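Long-range contacts in putative mannose-1-phosphate guanylyl transferase (Thermus thermophilus, PDB 2CU2), which probably transfers the guanylyl group of GTP to mannose 1-phosphate, yielding GDP-mannose: residues 98-103 against 192-197; 131-136 against 241-246; 2-7 against 53-58. All blocks are in the same frame, centred on the assembly; numbering follows the deposited sequence.

Contact 1: residues 98-103 against 192-197; sequences EGAERL and FAPATM
Leu103 and Phe192 hold each other through a reciprocal pair of backbone hydrogen bonds. Leu103 N donates to Phe192 O at 2.8 Å. Phe192 N returns a bond of 3.1 Å to Leu103 O. This makes the two residues a hydrogen-bonded antiparallel pair, just as the chain leaves strand 184-192 for helix 194-204. Arg102, whose CB points away from 192-197, has a chain bent at chi2. Its NH1 donates 2.9 Å to Glu101 O from above the carbonyl plane, while its NE is bound to Leu126 O.

The pairing joins strand 102-107, in the part of the sheet that carries the N-terminal strand, to its antiparallel neighbour 184-192. Such a mixed central sheet with helices packed against it is the architecture of GT-A nucleotidyltransferases.

The side chains of Leu103 and Phe192 lie side by side and point the same way. Phe192 has CG between its backbone N and carbonyl carbon (chi1 48°). Leu103 O lies over the centre of one face of its ring, and ring atom CE1 meets Leu103 CD2 at 3.9 Å. Met197 CE lies against the opposite ring face, toward its rim. Beyond the strand pair, Ala193, the N-cap residue of the helix, sets its CB 3.5 Å from Glu101 O. The Pro194 ring, in the first turn, presses CG to within 3.3 Å of Ala100 O, and Ala95 and Leu96 of helix 83-98 also touch this proline.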
ATOM      1  N   GLU A  98     -43.993  22.327   8.741  1.00 49.47           N
ATOM      2  CA  GLU A  98     -44.541  20.985   8.591  1.00 50.01           C
ATOM      3  C   GLU A  98     -45.460  20.647   9.769  1.00 49.64           C
ATOM      4  O   GLU A  98     -46.190  19.665   9.774  1.00 50.87           O
ATOM      5  CB  GLU A  98     -43.380  19.989   8.528  1.00 52.58           C
ATOM      6  CG  GLU A  98     -42.840  19.804   7.108  1.00 55.71           C
ATOM      7  CD  GLU A  98     -43.991  19.564   6.156  1.00 58.40           C
ATOM      8  OE1 GLU A  98     -44.946  18.906   6.543  1.00 60.33           O
ATOM      9  OE2 GLU A  98     -43.914  20.032   5.021  1.00 59.72           O
ATOM     10  N   GLY A  99     -45.366  21.495  10.813  1.00 48.42           N
ATOM     11  CA  GLY A  99     -46.239  21.324  11.970  1.00 47.35           C
ATOM     12  C   GLY A  99     -45.720  20.243  12.920  1.00 46.37           C
ATOM     13  O   GLY A  99     -46.462  19.613  13.661  1.00 45.35           O
ATOM     14  N   ALA A 100     -44.397  20.011  12.853  1.00 44.12           N
ATOM     15  CA  ALA A 100     -43.807  18.967  13.684  1.00 44.07           C
ATOM     16  C   ALA A 100     -43.806  19.352  15.165  1.00 44.07           C
ATOM     17  O   ALA A 100     -43.571  20.493  15.539  1.00 44.38           O
ATOM     18  CB  ALA A 100     -42.373  18.732  13.207  1.00 43.42           C
ATOM     19  N   GLU A 101     -44.082  18.367  16.011  1.00 43.63           N
ATOM     20  CA  GLU A 101     -44.103  18.578  17.458  1.00 44.43           C
ATOM     21  C   GLU A 101     -42.731  18.287  18.050  1.00 42.27           C
ATOM     22  O   GLU A 101     -42.409  18.722  19.155  1.00 40.66           O
ATOM     23  CB  GLU A 101     -45.122  17.651  18.117  1.00 48.56           C
ATOM     24  CG  GLU A 101     -46.566  17.957  17.784  1.00 53.85           C
ATOM     25  CD  GLU A 101     -47.469  16.771  18.054  1.00 56.42           C
ATOM     26  OE1 GLU A 101     -47.678  15.964  17.125  1.00 58.91           O
ATOM     27  OE2 GLU A 101     -47.959  16.643  19.195  1.00 58.27           O
ATOM     28  N   ARG A 102     -41.930  17.531  17.309  1.00 40.56           N
ATOM     29  CA  ARG A 102     -40.599  17.168  17.762  1.00 39.16           C
ATOM     30  C   ARG A 102     -39.626  17.096  16.599  1.00 36.98           C
ATOM     31  O   ARG A 102     -39.985  16.671  15.495  1.00 35.42           O
ATOM     32  CB  ARG A 102     -40.629  15.802  18.457  1.00 40.75           C
ATOM     33  CG  ARG A 102     -41.335  15.770  19.795  1.00 42.21           C
ATOM     34  CD  ARG A 102     -40.465  16.354  20.891  1.00 45.21           C
ATOM     35  NE  ARG A 102     -41.067  16.168  22.211  1.00 48.21           N
ATOM     36  CZ  ARG A 102     -42.070  16.898  22.689  1.00 49.00           C
ATOM     37  NH1 ARG A 102     -42.588  17.875  21.957  1.00 48.28           N
ATOM     38  NH2 ARG A 102     -42.560  16.642  23.897  1.00 49.59           N
ATOM     39  N   LEU A 103     -38.396  17.522  16.849  1.00 34.53           N
ATOM     40  CA  LEU A 103     -37.358  17.445  15.835  1.00 33.94           C
ATOM     41  C   LEU A 103     -36.157  16.733  16.446  1.00 34.87           C
ATOM     42  O   LEU A 103     -35.661  17.107  17.510  1.00 35.00           O
ATOM     43  CB  LEU A 103     -36.940  18.832  15.333  1.00 31.06           C
ATOM     44  CG  LEU A 103     -35.803  18.775  14.308  1.00 31.29           C
ATOM     45  CD1 LEU A 103     -36.244  17.979  13.085  1.00 30.74           C
ATOM     46  CD2 LEU A 103     -35.373  20.184  13.919  1.00 29.27           C
ATOM     47  N   PHE A 192     -35.775  18.123  20.485  1.00 33.90           N
ATOM     48  CA  PHE A 192     -36.511  19.254  21.034  1.00 32.35           C
ATOM     49  C   PHE A 192     -37.713  19.600  20.158  1.00 33.07           C
ATOM     50  O   PHE A 192     -37.791  19.248  18.990  1.00 33.95           O
ATOM     51  CB  PHE A 192     -35.563  20.453  21.090  1.00 31.79           C
ATOM     52  CG  PHE A 192     -34.855  20.609  19.773  1.00 32.81           C
ATOM     53  CD1 PHE A 192     -35.468  21.305  18.737  1.00 33.26           C
ATOM     54  CD2 PHE A 192     -33.588  20.075  19.604  1.00 33.18           C
ATOM     55  CE1 PHE A 192     -34.804  21.468  17.529  1.00 32.58           C
ATOM     56  CE2 PHE A 192     -32.928  20.243  18.390  1.00 33.13           C
ATOM     57  CZ  PHE A 192     -33.531  20.940  17.350  1.00 33.40           C
ATOM     58  N   ALA A 193     -38.698  20.275  20.774  1.00 33.06           N
ATOM     59  CA  ALA A 193     -39.739  20.873  19.954  1.00 34.12           C
ATOM     60  C   ALA A 193     -39.160  22.043  19.163  1.00 32.49           C
ATOM     61  O   ALA A 193     -38.344  22.818  19.651  1.00 33.42           O
ATOM     62  CB  ALA A 193     -40.854  21.369  20.876  1.00 33.34           C
ATOM     63  N   PRO A 194     -39.555  22.134  17.884  1.00 34.81           N
ATOM     64  CA  PRO A 194     -39.050  23.180  17.011  1.00 34.18           C
ATOM     65  C   PRO A 194     -39.075  24.565  17.674  1.00 34.69           C
ATOM     66  O   PRO A 194     -38.158  25.367  17.538  1.00 35.16           O
ATOM     67  CB  PRO A 194     -39.888  23.158  15.737  1.00 34.71           C
ATOM     68  CG  PRO A 194     -40.506  21.766  15.628  1.00 34.51           C
ATOM     69  CD  PRO A 194     -40.479  21.274  17.155  1.00 33.46           C
ATOM     70  N   ALA A 195     -40.180  24.851  18.395  1.00 35.42           N
ATOM     71  CA  ALA A 195     -40.293  26.162  19.030  1.00 35.87           C
ATOM     72  C   ALA A 195     -39.183  26.422  20.061  1.00 37.12           C
ATOM     73  O   ALA A 195     -38.662  27.519  20.189  1.00 36.13           O
ATOM     74  CB  ALA A 195     -41.665  26.281  19.695  1.00 37.07           C
ATOM     75  N   THR A 196     -38.852  25.377  20.851  1.00 37.05           N
ATOM     76  CA  THR A 196     -37.824  25.594  21.873  1.00 37.67           C
ATOM     77  C   THR A 196     -36.463  25.962  21.265  1.00 36.34           C
ATOM     78  O   THR A 196     -35.666  26.684  21.847  1.00 36.37           O
ATOM     79  CB  THR A 196     -37.717  24.383  22.807  1.00 40.04           C
ATOM     80  OG1 THR A 196     -38.976  24.163  23.454  1.00 45.01           O
ATOM     81  CG2 THR A 196     -36.636  24.590  23.872  1.00 41.31           C
ATOM     82  N   MET A 197     -36.181  25.421  20.059  1.00 35.07           N
ATOM     83  CA  MET A 197     -34.933  25.820  19.404  1.00 34.50           C
ATOM     84  C   MET A 197     -35.038  27.235  18.830  1.00 34.09           C
ATOM     85  O   MET A 197     -34.093  28.012  18.832  1.00 35.15           O
ATOM     86  CB  MET A 197     -34.583  24.804  18.308  1.00 34.45           C
ATOM     87  CG  MET A 197     -33.292  25.143  17.536  1.00 34.96           C
ATOM     88  SD  MET A 197     -31.878  25.481  18.597  1.00 38.51           S
ATOM     89  CE  MET A 197     -31.436  23.790  19.013  1.00 37.94           C
TER

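Contact 2: residues 131-136 against 241-246; sequences EGFVVA and AERVRV
Val134 and Val244 form the tight part of this contact. Their side chains lie side by side on one face of the sheet, and CG1 of Val134 comes to 3.4 Å from CG2 of Val244, closer than ordinary van der Waals contact. With CG1 between its backbone N and carbonyl carbon (chi1 75°), Val134 turns this methyl toward the neighbouring strand. Ala136 and Val246 continue the same face, where Phe166 and Ile151 also pack. The backbones run parallel and in register. Val134 N donates to Arg243 O, Arg245 N to Val134 O at 2.9 Å, and Ala136 N to Arg245 O at 2.8 Å, so the carbonyls of Arg243 and Arg245 accept the N-H groups of Val134 and Ala136, and Arg245 N donates in return.

Before the strands begin, Phe133 sits between two arginines, an inner and an outer one. The guanidinium of buried Arg245 lies flat on one ring face, its plane within 5° of the ring and the centres 3.5 Å apart. An extended chain from CG to NE carries it there, and CD adds an off-centre CH-pi contact. Glu130 and Ala128 O bind its terminal nitrogens, which fixes the rotation of the group. On the solvent side, exposed Arg243 covers the opposite face less closely: its chain bends at chi3, CZ is 4.3 Å from the centroid of the Phe133 ring, and the two planes are 56° apart. NH1 of Arg243 also reaches 3.5 Å from CA of Gly132. The whole is a parallel strand pair within the mixed sheet of the GT-A-like nucleotidyltransferase fold, with Arg245 stacked on one face of Phe133 and Arg243 in an off-centre cation-pi contact on the other.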
ATOM      1  N   GLU A 131     -41.819  20.882  27.359  1.00 56.86           N
ATOM      2  CA  GLU A 131     -41.751  22.319  27.113  1.00 57.59           C
ATOM      3  C   GLU A 131     -40.497  22.945  27.730  1.00 56.11           C
ATOM      4  O   GLU A 131     -40.319  22.979  28.941  1.00 56.39           O
ATOM      5  CB  GLU A 131     -43.007  22.976  27.690  1.00 60.72           C
ATOM      6  CG  GLU A 131     -43.151  24.434  27.248  1.00 63.38           C
ATOM      7  CD  GLU A 131     -44.610  24.831  27.271  1.00 66.36           C
ATOM      8  OE1 GLU A 131     -45.434  24.013  27.653  1.00 68.25           O
ATOM      9  OE2 GLU A 131     -44.912  25.966  26.903  1.00 66.81           O
ATOM     10  N   GLY A 132     -39.636  23.491  26.850  1.00 54.57           N
ATOM     11  CA  GLY A 132     -38.528  24.308  27.336  1.00 52.38           C
ATOM     12  C   GLY A 132     -37.206  23.547  27.208  1.00 50.73           C
ATOM     13  O   GLY A 132     -36.142  24.115  26.994  1.00 51.48           O
ATOM     14  N   PHE A 133     -37.285  22.217  27.308  1.00 49.27           N
ATOM     15  CA  PHE A 133     -36.063  21.421  27.389  1.00 47.48           C
ATOM     16  C   PHE A 133     -35.492  21.090  26.005  1.00 45.83           C
ATOM     17  O   PHE A 133     -36.205  20.704  25.089  1.00 46.80           O
ATOM     18  CB  PHE A 133     -36.373  20.135  28.160  1.00 47.29           C
ATOM     19  CG  PHE A 133     -36.673  20.458  29.598  1.00 47.85           C
ATOM     20  CD1 PHE A 133     -37.993  20.562  30.016  1.00 48.01           C
ATOM     21  CD2 PHE A 133     -35.636  20.711  30.483  1.00 47.56           C
ATOM     22  CE1 PHE A 133     -38.276  20.932  31.324  1.00 49.34           C
ATOM     23  CE2 PHE A 133     -35.928  21.080  31.793  1.00 46.81           C
ATOM     24  CZ  PHE A 133     -37.246  21.194  32.218  1.00 47.32           C
ATOM     25  N   VAL A 134     -34.159  21.257  25.950  1.00 42.60           N
ATOM     26  CA  VAL A 134     -33.402  20.640  24.874  1.00 42.21           C
ATOM     27  C   VAL A 134     -32.718  19.369  25.378  1.00 39.95           C
ATOM     28  O   VAL A 134     -32.146  19.329  26.459  1.00 39.51           O
ATOM     29  CB  VAL A 134     -32.353  21.638  24.377  1.00 42.74           C
ATOM     30  CG1 VAL A 134     -31.210  21.737  25.384  1.00 44.82           C
ATOM     31  CG2 VAL A 134     -31.798  21.183  23.038  1.00 44.20           C
ATOM     32  N   VAL A 135     -32.811  18.257  24.653  1.00 36.55           N
ATOM     33  CA  VAL A 135     -32.249  16.991  25.117  1.00 33.52           C
ATOM     34  C   VAL A 135     -31.023  16.551  24.317  1.00 33.89           C
ATOM     35  O   VAL A 135     -31.012  16.629  23.090  1.00 34.04           O
ATOM     36  CB  VAL A 135     -33.313  15.852  25.049  1.00 34.31           C
ATOM     37  CG1 VAL A 135     -32.804  14.604  25.787  1.00 31.69           C
ATOM     38  CG2 VAL A 135     -34.633  16.327  25.647  1.00 31.40           C
ATOM     39  N   ALA A 136     -29.997  16.078  25.023  1.00 31.15           N
ATOM     40  CA  ALA A 136     -28.771  15.617  24.385  1.00 30.50           C
ATOM     41  C   ALA A 136     -28.504  14.150  24.705  1.00 31.53           C
ATOM     42  O   ALA A 136     -29.058  13.595  25.664  1.00 30.43           O
ATOM     43  CB  ALA A 136     -27.585  16.477  24.830  1.00 30.47           C
ATOM     44  N   ALA A 241     -27.457  26.869  26.570  1.00 44.64           N
ATOM     45  CA  ALA A 241     -28.824  26.500  26.945  1.00 45.15           C
ATOM     46  C   ALA A 241     -28.982  26.235  28.452  1.00 46.14           C
ATOM     47  O   ALA A 241     -28.190  25.547  29.082  1.00 46.21           O
ATOM     48  CB  ALA A 241     -29.217  25.246  26.158  1.00 45.46           C
ATOM     49  N   GLU A 242     -30.061  26.829  29.021  1.00 46.58           N
ATOM     50  CA  GLU A 242     -30.289  26.752  30.469  1.00 47.66           C
ATOM     51  C   GLU A 242     -31.098  25.515  30.898  1.00 46.10           C
ATOM     52  O   GLU A 242     -30.955  24.999  31.999  1.00 45.19           O
ATOM     53  CB  GLU A 242     -31.021  28.026  30.905  1.00 51.07           C
ATOM     54  CG  GLU A 242     -30.110  29.251  30.940  1.00 56.73           C
ATOM     55  CD  GLU A 242     -30.933  30.497  31.177  1.00 60.36           C
ATOM     56  OE1 GLU A 242     -31.604  30.939  30.264  1.00 62.48           O
ATOM     57  OE2 GLU A 242     -30.843  31.052  32.268  1.00 61.99           O
ATOM     58  N   ARG A 243     -32.012  25.058  30.014  1.00 45.10           N
ATOM     59  CA  ARG A 243     -32.826  23.887  30.337  1.00 45.79           C
ATOM     60  C   ARG A 243     -32.465  22.672  29.471  1.00 44.91           C
ATOM     61  O   ARG A 243     -33.020  22.450  28.403  1.00 44.19           O
ATOM     62  CB  ARG A 243     -34.295  24.256  30.130  1.00 47.78           C
ATOM     63  CG  ARG A 243     -34.834  25.148  31.247  1.00 51.30           C
ATOM     64  CD  ARG A 243     -36.290  25.562  31.003  1.00 55.18           C
ATOM     65  NE  ARG A 243     -37.199  24.757  31.825  1.00 58.08           N
ATOM     66  CZ  ARG A 243     -38.513  24.825  31.539  1.00 60.47           C
ATOM     67  NH1 ARG A 243     -38.939  25.588  30.548  1.00 61.34           N
ATOM     68  NH2 ARG A 243     -39.383  24.111  32.259  1.00 61.63           N
ATOM     69  N   VAL A 244     -31.462  21.888  29.935  1.00 43.17           N
ATOM     70  CA  VAL A 244     -30.963  20.757  29.166  1.00 40.68           C
ATOM     71  C   VAL A 244     -31.132  19.431  29.914  1.00 40.06           C
ATOM     72  O   VAL A 244     -30.879  19.313  31.106  1.00 38.84           O
ATOM     73  CB  VAL A 244     -29.482  20.999  28.882  1.00 40.67           C
ATOM     74  CG1 VAL A 244     -28.913  19.840  28.066  1.00 40.82           C
ATOM     75  CG2 VAL A 244     -29.306  22.292  28.107  1.00 41.32           C
ATOM     76  N   ARG A 245     -31.620  18.421  29.170  1.00 38.78           N
ATOM     77  CA  ARG A 245     -31.681  17.071  29.720  1.00 38.45           C
ATOM     78  C   ARG A 245     -30.787  16.120  28.917  1.00 37.56           C
ATOM     79  O   ARG A 245     -30.522  16.317  27.741  1.00 37.92           O
ATOM     80  CB  ARG A 245     -33.132  16.590  29.660  1.00 39.06           C
ATOM     81  CG  ARG A 245     -34.008  17.212  30.748  1.00 40.52           C
ATOM     82  CD  ARG A 245     -35.500  16.978  30.485  1.00 42.09           C
ATOM     83  NE  ARG A 245     -36.303  17.424  31.627  1.00 43.74           N
ATOM     84  CZ  ARG A 245     -37.644  17.395  31.490  1.00 45.61           C
ATOM     85  NH1 ARG A 245     -38.190  16.972  30.362  1.00 46.91           N
ATOM     86  NH2 ARG A 245     -38.420  17.790  32.504  1.00 46.89           N
ATOM     87  N   VAL A 246     -30.279  15.080  29.604  1.00 34.94           N
ATOM     88  CA  VAL A 246     -29.391  14.146  28.920  1.00 34.21           C
ATOM     89  C   VAL A 246     -29.818  12.691  29.135  1.00 34.92           C
ATOM     90  O   VAL A 246     -30.050  12.244  30.251  1.00 35.40           O
ATOM     91  CB  VAL A 246     -27.974  14.361  29.454  1.00 32.89           C
ATOM     92  CG1 VAL A 246     -26.993  13.453  28.713  1.00 33.67           C
ATOM     93  CG2 VAL A 246     -27.564  15.809  29.261  1.00 32.76           C
TER

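Contact 3: residues 2-7 against 53-58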
ATOM      1  N   LYS A   2     -46.059  13.684  16.059  1.00 54.28           N
ATOM      2  CA  LYS A   2     -45.430  13.994  14.783  1.00 51.23           C
ATOM      3  C   LYS A   2     -44.000  14.499  14.993  1.00 49.51           C
ATOM      4  O   LYS A   2     -43.767  15.631  15.396  1.00 49.52           O
ATOM      5  CB  LYS A   2     -46.261  15.070  14.078  1.00 50.85           C
ATOM      6  CG  LYS A   2     -45.756  15.353  12.660  1.00 51.83           C
ATOM      7  CD  LYS A   2     -46.818  16.006  11.774  1.00 52.62           C
ATOM      8  CE  LYS A   2     -46.591  15.726  10.284  1.00 53.28           C
ATOM      9  NZ  LYS A   2     -47.310  16.712   9.478  1.00 53.83           N
ATOM     10  N   THR A   3     -43.084  13.576  14.722  1.00 47.41           N
ATOM     11  CA  THR A   3     -41.666  13.835  14.883  1.00 45.74           C
ATOM     12  C   THR A   3     -40.931  13.822  13.548  1.00 43.41           C
ATOM     13  O   THR A   3     -41.122  12.927  12.724  1.00 42.69           O
ATOM     14  CB  THR A   3     -41.007  12.785  15.800  1.00 46.59           C
ATOM     15  OG1 THR A   3     -41.635  12.808  17.087  1.00 48.64           O
ATOM     16  CG2 THR A   3     -39.516  13.082  15.962  1.00 47.88           C
ATOM     17  N   TYR A   4     -40.104  14.835  13.332  1.00 41.06           N
ATOM     18  CA  TYR A   4     -39.302  14.904  12.124  1.00 39.06           C
ATOM     19  C   TYR A   4     -37.869  14.614  12.545  1.00 37.77           C
ATOM     20  O   TYR A   4     -37.505  14.802  13.706  1.00 37.85           O
ATOM     21  CB  TYR A   4     -39.400  16.290  11.472  1.00 39.20           C
ATOM     22  CG  TYR A   4     -40.421  16.355  10.355  1.00 41.62           C
ATOM     23  CD1 TYR A   4     -41.783  16.168  10.610  1.00 42.19           C
ATOM     24  CD2 TYR A   4     -40.022  16.557   9.034  1.00 42.60           C
ATOM     25  CE1 TYR A   4     -42.718  16.177   9.576  1.00 42.37           C
ATOM     26  CE2 TYR A   4     -40.950  16.566   7.995  1.00 43.70           C
ATOM     27  CZ  TYR A   4     -42.293  16.374   8.274  1.00 43.41           C
ATOM     28  OH  TYR A   4     -43.203  16.368   7.244  1.00 43.14           O
ATOM     29  N   ALA A   5     -37.061  14.148  11.608  1.00 35.91           N
ATOM     30  CA  ALA A   5     -35.677  13.839  11.903  1.00 35.57           C
ATOM     31  C   ALA A   5     -34.772  14.545  10.910  1.00 33.77           C
ATOM     32  O   ALA A   5     -35.004  14.490   9.702  1.00 33.06           O
ATOM     33  CB  ALA A   5     -35.453  12.328  11.836  1.00 34.69           C
ATOM     34  N   LEU A   6     -33.760  15.232  11.428  1.00 32.31           N
ATOM     35  CA  LEU A   6     -32.795  15.916  10.584  1.00 31.06           C
ATOM     36  C   LEU A   6     -31.503  15.108  10.643  1.00 31.40           C
ATOM     37  O   LEU A   6     -30.897  14.966  11.708  1.00 30.64           O
ATOM     38  CB  LEU A   6     -32.513  17.337  11.081  1.00 28.91           C
ATOM     39  CG  LEU A   6     -31.363  18.015  10.319  1.00 28.81           C
ATOM     40  CD1 LEU A   6     -31.831  18.359   8.904  1.00 28.89           C
ATOM     41  CD2 LEU A   6     -30.898  19.270  11.041  1.00 26.48           C
ATOM     42  N   VAL A   7     -31.094  14.576   9.499  1.00 31.91           N
ATOM     43  CA  VAL A   7     -29.851  13.823   9.396  1.00 32.54           C
ATOM     44  C   VAL A   7     -28.759  14.649   8.718  1.00 33.75           C
ATOM     45  O   VAL A   7     -28.788  14.925   7.526  1.00 35.25           O
ATOM     46  CB  VAL A   7     -30.126  12.555   8.588  1.00 33.33           C
ATOM     47  CG1 VAL A   7     -28.839  11.746   8.433  1.00 32.30           C
ATOM     48  CG2 VAL A   7     -31.167  11.706   9.296  1.00 33.08           C
ATOM     49  N   ARG A  53     -40.746  11.566   6.972  1.00 45.68           N
ATOM     50  CA  ARG A  53     -40.531  12.644   7.940  1.00 43.73           C
ATOM     51  C   ARG A  53     -39.045  12.851   8.260  1.00 41.51           C
ATOM     52  O   ARG A  53     -38.672  13.382   9.298  1.00 39.11           O
ATOM     53  CB  ARG A  53     -41.305  12.309   9.219  1.00 45.74           C
ATOM     54  CG  ARG A  53     -42.817  12.304   8.985  1.00 47.36           C
ATOM     55  CD  ARG A  53     -43.625  12.087  10.272  1.00 48.42           C
ATOM     56  NE  ARG A  53     -45.041  12.375  10.015  1.00 50.28           N
ATOM     57  CZ  ARG A  53     -45.936  12.085  10.978  1.00 51.38           C
ATOM     58  NH1 ARG A  53     -45.539  11.562  12.128  1.00 51.86           N
ATOM     59  NH2 ARG A  53     -47.237  12.324  10.767  1.00 52.65           N
ATOM     60  N   THR A  54     -38.183  12.380   7.335  1.00 38.95           N
ATOM     61  CA  THR A  54     -36.749  12.522   7.548  1.00 36.78           C
ATOM     62  C   THR A  54     -36.122  13.515   6.566  1.00 37.23           C
ATOM     63  O   THR A  54     -36.381  13.488   5.370  1.00 37.50           O
ATOM     64  CB  THR A  54     -36.097  11.149   7.389  1.00 36.08           C
ATOM     65  OG1 THR A  54     -36.642  10.256   8.363  1.00 33.74           O
ATOM     66  CG2 THR A  54     -34.586  11.262   7.607  1.00 33.38           C
ATOM     67  N   LEU A  55     -35.287  14.411   7.081  1.00 36.13           N
ATOM     68  CA  LEU A  55     -34.624  15.408   6.248  1.00 37.06           C
ATOM     69  C   LEU A  55     -33.123  15.131   6.217  1.00 37.14           C
ATOM     70  O   LEU A  55     -32.473  15.038   7.259  1.00 37.44           O
ATOM     71  CB  LEU A  55     -34.885  16.811   6.807  1.00 36.98           C
ATOM     72  CG  LEU A  55     -36.351  17.124   7.154  1.00 39.91           C
ATOM     73  CD1 LEU A  55     -36.432  18.412   7.966  1.00 39.47           C
ATOM     74  CD2 LEU A  55     -37.178  17.236   5.878  1.00 39.23           C
ATOM     75  N   LEU A  56     -32.576  14.993   5.017  1.00 36.33           N
ATOM     76  CA  LEU A  56     -31.158  14.729   4.862  1.00 36.69           C
ATOM     77  C   LEU A  56     -30.419  15.973   4.392  1.00 36.73           C
ATOM     78  O   LEU A  56     -30.491  16.337   3.222  1.00 35.44           O
ATOM     79  CB  LEU A  56     -30.944  13.594   3.863  1.00 35.42           C
ATOM     80  CG  LEU A  56     -29.483  13.292   3.521  1.00 34.54           C
ATOM     81  CD1 LEU A  56     -28.732  12.826   4.771  1.00 31.91           C
ATOM     82  CD2 LEU A  56     -29.444  12.233   2.441  1.00 34.08           C
ATOM     83  N   ALA A  57     -29.704  16.616   5.312  1.00 36.68           N
ATOM     84  CA  ALA A  57     -28.944  17.820   5.001  1.00 35.74           C
ATOM     85  C   ALA A  57     -27.546  17.495   4.480  1.00 37.07           C
ATOM     86  O   ALA A  57     -26.765  16.796   5.144  1.00 35.15           O
ATOM     87  CB  ALA A  57     -28.840  18.705   6.234  1.00 36.15           C
ATOM     88  N   VAL A  58     -27.248  17.999   3.282  1.00 37.41           N
ATOM     89  CA  VAL A  58     -25.954  17.868   2.628  1.00 38.30           C
ATOM     90  C   VAL A  58     -25.622  19.112   1.804  1.00 39.36           C
ATOM     91  O   VAL A  58     -26.475  19.925   1.474  1.00 37.53           O
ATOM     92  CB  VAL A  58     -26.003  16.637   1.722  1.00 37.74           C
ATOM     93  CG1 VAL A  58     -26.416  15.410   2.533  1.00 41.20           C
ATOM     94  CG2 VAL A  58     -27.011  16.856   0.611  1.00 39.82           C
TER
HETATM   95  O   HOH W   1     -42.775  10.642  13.124  1.00 41.66           O
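Lys2 lays its extended aliphatic chain across the guanidinium of Arg53, the two side chains crossing at about a right angle. CG of Lys2 sits over the centre of the group, 3.7 Å from Arg53 CZ, and CE lies 3.5 Å from Arg53 NH2. Lys2 NZ, a like charge close to Arg53 NH2, is hydrogen-bonded to the carbonyl Glu98 O, which may make that proximity tolerable. At Thr3 a water joins the strands, donating to Thr3 O at 2.8 Å and accepting from Arg53 NH1, in the guanidinium plane.

Tyr4 spreads one ring face against the start of the Arg53 side chain. CB of Arg53 stands 4.1 Å from the centroid of the Tyr4 ring and only 8° off its normal, a CH-pi contact, while CG of Leu55 meets the ring edge at CD2. Tyr4 OH makes a weak bond to Arg74.

From Ala5 onward the strands pair in parallel. Ala5 N donates to Arg53 O, and Ala5 O receives Leu55 N at 2.6 Å in a nearly straight bond (172°). In the Rossmann-like half of GT-A nucleotidyltransferases the N-terminal strand is central; here strand 3-8 lies between strands 54-59 and 102-107, and helix 37-45 packs on the face bearing Ala5 and Val7.

Leu6 faces the other way; its CD1 reaches CB of Leu55 and of Ala57, each at 4.0 Å. Val7 N bonds to Leu55 O and Val7 O accepts Ala57 N. Val7 CG1 packs on CD1 of Leu56, and Val7 CG2 lies 3.8 Å from CG2 of Thr54.

In the fold
All three contacts belong to one mixed sheet. Contact 3 is the buried one: a parallel pair, aliphatic along the strands, with Arg53, Lys2 and Tyr4 meeting at their start. Contacts 1 and 2 are partly buried. In contact 1 a single antiparallel pair gives way to a strand-to-helix turn, whereas contact 2 is again parallel but edged by one arginine stacked on a phenylalanine and a second, looser one. Strand 102-107 adjoins strand 3-8, and backbone bonds between Glu101 and Lys2 and between Arg102 and Tyr4 tie contact 1 to contact 3. Phe192 touches Val134, joining contact 1 to contact 2, while contacts 2 and 3 stay about 11 Å apart at their nearest atoms.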